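Acyl-CoA dehydrogenase (Mycobacterium thermoresistibile, PDB 3NF4) catalyses the FAD-dependent alpha,beta-dehydrogenation of acyl-CoA thioesters, passing the electrons on to an acceptor. Local coordinates at the interface of chains A and B. Numbering follows the deposited sequence. Chains: chain A/B, acyl-CoA dehydrogenase.

The interface of chains A and B. Residues chain A 289, 292, 344; chain B 365, 368-369, 373-375.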
loop_
_atom_site.group_PDB
_atom_site.type_symbol
_atom_site.label_atom_id
_atom_site.label_comp_id
_atom_site.label_asym_id
_atom_site.label_seq_id
_atom_site.Cartn_x
_atom_site.Cartn_y
_atom_site.Cartn_z
ATOM N N LEU A 289 18.453 1.894 2.101
ATOM C CA LEU A 289 18.047 1.634 3.472
ATOM C C LEU A 289 17.607 2.892 4.216
ATOM O O LEU A 289 16.787 2.803 5.128
ATOM C CB LEU A 289 19.154 0.894 4.223
ATOM C CG LEU A 289 18.940 -0.616 4.317
ATOM C CD1 LEU A 289 19.187 -1.342 2.988
ATOM C CD2 LEU A 289 19.856 -1.128 5.419
ATOM N N LEU A 292 13.882 3.363 3.656
ATOM C CA LEU A 292 13.136 2.384 4.438
ATOM C C LEU A 292 13.061 2.809 5.928
ATOM O O LEU A 292 11.980 2.772 6.516
ATOM C CB LEU A 292 13.778 1.011 4.292
ATOM C CG LEU A 292 13.006 -0.270 4.535
ATOM C CD1 LEU A 292 12.134 -0.599 3.315
ATOM C CD2 LEU A 292 13.991 -1.386 4.769
ATOM N N GLN A 344 14.233 -6.792 7.780
ATOM C CA GLN A 344 14.792 -6.418 6.487
ATOM C C GLN A 344 16.127 -5.618 6.603
ATOM O O GLN A 344 17.112 -5.949 5.935
ATOM C CB GLN A 344 13.722 -5.663 5.658
ATOM C CG GLN A 344 14.003 -5.557 4.122
ATOM C CD GLN A 344 14.019 -6.909 3.437
ATOM O OE1 GLN A 344 13.432 -7.875 3.943
ATOM N NE2 GLN A 344 14.714 -6.996 2.282
ATOM N N LYS B 365 9.353 -14.363 5.213
ATOM C CA LYS B 365 10.256 -13.250 5.523
ATOM C C LYS B 365 11.679 -13.424 4.951
ATOM O O LYS B 365 12.226 -12.475 4.405
ATOM C CB LYS B 365 10.282 -13.019 7.026
ATOM C CG LYS B 365 11.194 -11.887 7.466
ATOM C CD LYS B 365 10.628 -10.540 6.982
ATOM C CE LYS B 365 11.718 -9.773 6.291
ATOM N NZ LYS B 365 11.179 -8.610 5.496
ATOM N N GLN B 368 12.387 -12.556 1.135
ATOM C CA GLN B 368 12.660 -11.152 0.822
ATOM C C GLN B 368 14.166 -10.828 0.932
ATOM O O GLN B 368 14.647 -9.839 0.347
ATOM C CB GLN B 368 11.835 -10.204 1.724
ATOM C CG GLN B 368 10.317 -10.135 1.393
ATOM C CD GLN B 368 9.513 -9.155 2.301
ATOM O OE1 GLN B 368 9.530 -9.277 3.513
ATOM N NE2 GLN B 368 8.795 -8.217 1.695
ATOM N N ILE B 369 14.911 -11.655 1.661
ATOM C CA ILE B 369 16.305 -11.373 1.976
ATOM C C ILE B 369 17.320 -12.121 1.104
ATOM O O ILE B 369 18.292 -11.533 0.652
ATOM C CB ILE B 369 16.604 -11.598 3.506
ATOM C CG1 ILE B 369 16.049 -10.445 4.321
ATOM C CG2 ILE B 369 18.147 -11.745 3.813
ATOM C CD1 ILE B 369 16.044 -10.734 5.810
ATOM N N THR B 373 18.932 -9.247 -1.706
ATOM C CA THR B 373 17.828 -8.569 -1.006
ATOM C C THR B 373 16.990 -7.741 -1.996
ATOM O O THR B 373 17.485 -7.289 -3.020
ATOM C CB THR B 373 18.302 -7.615 0.121
ATOM O OG1 THR B 373 18.895 -6.457 -0.467
ATOM C CG2 THR B 373 19.332 -8.283 1.077
ATOM N N ASN B 374 15.724 -7.539 -1.675
ATOM C CA ASN B 374 14.843 -6.740 -2.527
ATOM C C ASN B 374 15.274 -5.283 -2.820
ATOM O O ASN B 374 14.924 -4.760 -3.874
ATOM C CB ASN B 374 13.399 -6.840 -2.023
ATOM C CG ASN B 374 12.806 -8.220 -2.287
ATOM O OD1 ASN B 374 13.503 -9.109 -2.817
ATOM N ND2 ASN B 374 11.521 -8.415 -1.924
ATOM N N GLN B 375 16.064 -4.674 -1.919
ATOM C CA GLN B 375 16.678 -3.342 -2.140
ATOM C C GLN B 375 17.734 -3.409 -3.224
ATOM O O GLN B 375 17.825 -2.536 -4.095
ATOM C CB GLN B 375 17.298 -2.782 -0.853
ATOM C CG GLN B 375 16.240 -2.327 0.181
ATOM C CD GLN B 375 15.498 -3.526 0.805
ATOM O OE1 GLN B 375 16.135 -4.510 1.216
ATOM N NE2 GLN B 375 14.146 -3.446 0.859
#
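A:Gln344 pushes its carboxamide from the C-terminal part of helix 321-346 against B:Lys365, B:Gln368 and B:Gln375, where both ends of the amide find partners. The carbonyl oxygen A:Gln344 OE1 accepts a hydrogen bond from the side-chain nitrogen NZ of B:Lys365 at 2.8 Å, the donor modestly tilted from the carbonyl plane. At the other end, A:Gln344 NE2 donates an almost straight bond (178° at H) to OE1 of B:Gln375, 3.1 Å away, and meets that oxygen in its carbonyl plane, on a lone pair. These two side chains come tip to tip with their amide planes turned 66° apart. A weak bond runs from A:Gln344 NE2 to the backbone O of B:Gln368 (3.4 Å). Accepting at one end and donating at the other agrees with this flip of the amide and should restrain its rotation. A:Gln344 leaves with CG anti to the backbone N (chi1 -163°), then bends at chi2 to turn the amide toward chain B. CG1 of B:Ile369 packs 3.7 Å from A:Gln344 OE1. Farther out, A:Leu289 and A:Leu292 of helix 289-315 lie loosely against B:Gln375, the first at about a right angle. This patch and its two-fold twin join the C-terminal domains of two subunits; acyl-CoA dehydrogenases are typically homotetramers, so it probably helps hold the oligomer. B:Gln368 helps position the lysine tip: B:Lys365 NZ also donates to B:Gln368 OE1, 2.7 Å away, from above the carbonyl plane and roughly at right angles to its bond across the interface.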